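Local coordinates for protein thiamine-monophosphate kinase (Stenotrophomonas maltophilia, PDB 6XEP) that probably catalyses the ATP-dependent phosphorylation of thiamine monophosphate to thiamine diphosphate, the active form of vitamin B1, at residues A243-P251 with L299-I307. Sequence-based numbering, arbitrary orientation.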
loop_
_atom_site.group_PDB
_atom_site.type_symbol
_atom_site.label_atom_id
_atom_site.label_comp_id
_atom_site.label_asym_id
_atom_site.label_seq_id
_atom_site.Cartn_x
_atom_site.Cartn_y
_atom_site.Cartn_z
ATOM N N ALA A 243 -31.195 -0.865 -13.774
ATOM C CA ALA A 243 -31.090 0.535 -13.388
ATOM C C ALA A 243 -31.487 1.404 -14.573
ATOM O O ALA A 243 -30.985 1.216 -15.690
ATOM C CB ALA A 243 -29.668 0.867 -12.928
ATOM N N HIS A 244 -32.404 2.327 -14.353
ATOM C CA HIS A 244 -32.863 3.208 -15.414
ATOM C C HIS A 244 -32.412 4.619 -15.061
ATOM O O HIS A 244 -32.657 5.077 -13.945
ATOM C CB HIS A 244 -34.379 3.123 -15.574
ATOM C CG HIS A 244 -34.836 1.867 -16.263
ATOM N ND1 HIS A 244 -35.057 1.804 -17.619
ATOM C CD2 HIS A 244 -35.063 0.620 -15.786
ATOM C CE1 HIS A 244 -35.437 0.580 -17.948
ATOM N NE2 HIS A 244 -35.438 -0.161 -16.852
ATOM N N VAL A 245 -31.720 5.279 -15.991
ATOM C CA VAL A 245 -31.204 6.635 -15.801
ATOM C C VAL A 245 -31.926 7.576 -16.751
ATOM O O VAL A 245 -31.986 7.328 -17.963
ATOM C CB VAL A 245 -29.689 6.712 -16.053
ATOM C CG1 VAL A 245 -29.227 8.174 -16.025
ATOM C CG2 VAL A 245 -28.935 5.904 -15.034
ATOM N N ASP A 246 -32.458 8.671 -16.213
ATOM C CA ASP A 246 -32.989 9.734 -17.052
ATOM C C ASP A 246 -31.872 10.730 -17.314
ATOM O O ASP A 246 -31.469 11.482 -16.410
ATOM C CB ASP A 246 -34.172 10.432 -16.411
ATOM C CG ASP A 246 -34.671 11.548 -17.282
ATOM O OD1 ASP A 246 -35.046 11.255 -18.442
ATOM O OD2 ASP A 246 -34.636 12.711 -16.840
ATOM N N ALA A 247 -31.357 10.731 -18.547
ATOM C CA ALA A 247 -30.176 11.536 -18.836
ATOM C C ALA A 247 -30.446 13.019 -18.603
ATOM O O ALA A 247 -29.549 13.742 -18.168
ATOM C CB ALA A 247 -29.710 11.308 -20.275
ATOM N N ASP A 248 -31.670 13.473 -18.867
ATOM C CA ASP A 248 -31.985 14.888 -18.700
ATOM C C ASP A 248 -31.848 15.338 -17.248
ATOM O O ASP A 248 -31.686 16.535 -17.003
ATOM C CB ASP A 248 -33.406 15.204 -19.176
ATOM C CG ASP A 248 -33.583 15.097 -20.696
ATOM O OD1 ASP A 248 -32.592 15.156 -21.444
ATOM O OD2 ASP A 248 -34.745 14.960 -21.135
ATOM N N SER A 249 -31.908 14.411 -16.289
ATOM C CA SER A 249 -31.878 14.718 -14.861
ATOM C C SER A 249 -30.477 14.778 -14.280
ATOM O O SER A 249 -30.321 15.132 -13.102
ATOM C CB SER A 249 -32.653 13.668 -14.070
ATOM O OG SER A 249 -34.013 13.643 -14.492
ATOM N N LEU A 250 -29.472 14.402 -15.044
ATOM C CA LEU A 250 -28.132 14.325 -14.492
ATOM C C LEU A 250 -27.676 15.709 -14.022
ATOM O O LEU A 250 -27.959 16.712 -14.689
ATOM C CB LEU A 250 -27.169 13.787 -15.550
ATOM C CG LEU A 250 -27.388 12.347 -16.021
ATOM C CD1 LEU A 250 -26.346 11.994 -17.075
ATOM C CD2 LEU A 250 -27.327 11.389 -14.844
ATOM N N PRO A 251 -26.978 15.806 -12.871
ATOM C CA PRO A 251 -26.473 17.101 -12.397
ATOM C C PRO A 251 -25.243 17.527 -13.188
ATOM O O PRO A 251 -24.171 16.935 -13.069
ATOM C CB PRO A 251 -26.134 16.820 -10.922
ATOM C CG PRO A 251 -25.787 15.373 -10.907
ATOM C CD PRO A 251 -26.768 14.747 -11.871
ATOM N N LEU A 299 -24.482 19.888 0.095
ATOM C CA LEU A 299 -23.995 19.040 -0.979
ATOM C C LEU A 299 -25.178 18.628 -1.844
ATOM O O LEU A 299 -26.134 18.035 -1.338
ATOM C CB LEU A 299 -23.296 17.797 -0.412
ATOM C CG LEU A 299 -22.903 16.741 -1.446
ATOM C CD1 LEU A 299 -21.739 17.197 -2.352
ATOM C CD2 LEU A 299 -22.564 15.444 -0.748
ATOM N N PRO A 300 -25.170 18.920 -3.136
ATOM C CA PRO A 300 -26.304 18.508 -3.970
ATOM C C PRO A 300 -26.455 16.996 -3.977
ATOM O O PRO A 300 -25.479 16.258 -4.114
ATOM C CB PRO A 300 -25.938 19.037 -5.360
ATOM C CG PRO A 300 -24.970 20.157 -5.097
ATOM C CD PRO A 300 -24.171 19.690 -3.901
ATOM N N LEU A 301 -27.698 16.543 -3.835
ATOM C CA LEU A 301 -28.076 15.157 -4.097
ATOM C C LEU A 301 -29.222 15.186 -5.094
ATOM O O LEU A 301 -30.257 15.808 -4.826
ATOM C CB LEU A 301 -28.507 14.430 -2.823
ATOM C CG LEU A 301 -27.461 14.487 -1.701
ATOM C CD1 LEU A 301 -28.069 14.003 -0.385
ATOM C CD2 LEU A 301 -26.230 13.663 -2.090
ATOM N N THR A 302 -29.038 14.516 -6.226
ATOM C CA THR A 302 -29.950 14.629 -7.354
ATOM C C THR A 302 -30.543 13.266 -7.670
ATOM O O THR A 302 -29.806 12.299 -7.869
ATOM C CB THR A 302 -29.224 15.206 -8.570
ATOM O OG1 THR A 302 -28.692 16.484 -8.205
ATOM C CG2 THR A 302 -30.189 15.374 -9.768
ATOM N N ARG A 303 -31.875 13.195 -7.715
ATOM C CA ARG A 303 -32.558 11.961 -8.093
ATOM C C ARG A 303 -32.502 11.818 -9.613
ATOM O O ARG A 303 -33.021 12.669 -10.343
ATOM C CB ARG A 303 -33.996 11.977 -7.579
ATOM C CG ARG A 303 -34.777 10.673 -7.760
ATOM C CD ARG A 303 -36.091 10.667 -6.969
ATOM N NE ARG A 303 -36.911 11.833 -7.273
ATOM C CZ ARG A 303 -37.754 11.896 -8.301
ATOM N NH1 ARG A 303 -37.884 10.856 -9.122
ATOM N NH2 ARG A 303 -38.463 13.004 -8.512
ATOM N N ILE A 304 -31.867 10.751 -10.091
ATOM C CA ILE A 304 -31.564 10.614 -11.507
ATOM C C ILE A 304 -32.220 9.402 -12.158
ATOM O O ILE A 304 -32.105 9.241 -13.377
ATOM C CB ILE A 304 -30.040 10.579 -11.748
ATOM C CG1 ILE A 304 -29.385 9.407 -10.996
ATOM C CG2 ILE A 304 -29.414 11.907 -11.343
ATOM C CD1 ILE A 304 -27.964 9.111 -11.458
ATOM N N GLY A 305 -32.901 8.546 -11.409
ATOM C CA GLY A 305 -33.399 7.325 -12.020
ATOM C C GLY A 305 -34.073 6.418 -11.023
ATOM O O GLY A 305 -34.438 6.839 -9.923
ATOM N N ARG A 306 -34.220 5.153 -11.423
ATOM C CA ARG A 306 -34.989 4.194 -10.647
ATOM C C ARG A 306 -34.450 2.789 -10.886
ATOM O O ARG A 306 -33.846 2.502 -11.928
ATOM C CB ARG A 306 -36.478 4.230 -11.013
ATOM C CG ARG A 306 -36.729 3.745 -12.419
ATOM C CD ARG A 306 -38.090 4.146 -12.961
ATOM N NE ARG A 306 -38.154 3.882 -14.402
ATOM C CZ ARG A 306 -38.488 2.712 -14.940
ATOM N NH1 ARG A 306 -38.810 1.687 -14.164
ATOM N NH2 ARG A 306 -38.514 2.566 -16.259
ATOM N N ILE A 307 -34.655 1.927 -9.887
ATOM C CA ILE A 307 -34.317 0.508 -9.954
ATOM C C ILE A 307 -35.589 -0.249 -10.294
ATOM O O ILE A 307 -36.648 0.042 -9.725
ATOM C CB ILE A 307 -33.723 0.026 -8.614
ATOM C CG1 ILE A 307 -32.412 0.751 -8.315
ATOM C CG2 ILE A 307 -33.521 -1.507 -8.630
ATOM C CD1 ILE A 307 -31.275 0.377 -9.240
#
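His244 and Arg306 form the hydrogen-bonded pair of two antiparallel strands: His244 N donates to Arg306 O (2.8 Å), and Arg306 N returns a bond to His244 O. Two residues on, Asp246 N donates to Ile304 O (2.9 Å, 164° at the hydrogen). Gly305, without a side chain, lets its CA come to 4.4 Å from Val245 CA and make a CH···O contact with His244 O (3.1 Å). Ile304 and Gly305 together face Ile162 of strand 161-165, a classic beta bulge.

On the face carrying His244 and Arg306, the planar guanidinium stacks on the imidazole, planes 10° apart, with NH2 over the ring centre. Arg306 CG sits between backbone N and carbonyl carbon (chi1 67°), and the chain then runs extended to NE across His244 CB.

Ala243 CB meets Ile307 CD1 (4.1 Å), and the beta-branch of Ile304 supplies CG2 to Pro251 CD (3.9 Å) and Leu250 CD2. Thr302 sets OG1 beside Pro251 CB (3.7 Å). Ser249 OG donates to Asp246 OD2 (2.6 Å) and Ser249 N to Asp246 O, doubly linking the turn.

In this PurM-like C-terminal domain, strand 301-308 lies between strands 161-165 and 242-245. His314 of strand 312-315 also stacks on His244; helix 228-239 packs Leu232 against Ala243 and Val245, Leu228 against Leu250 and Ile304.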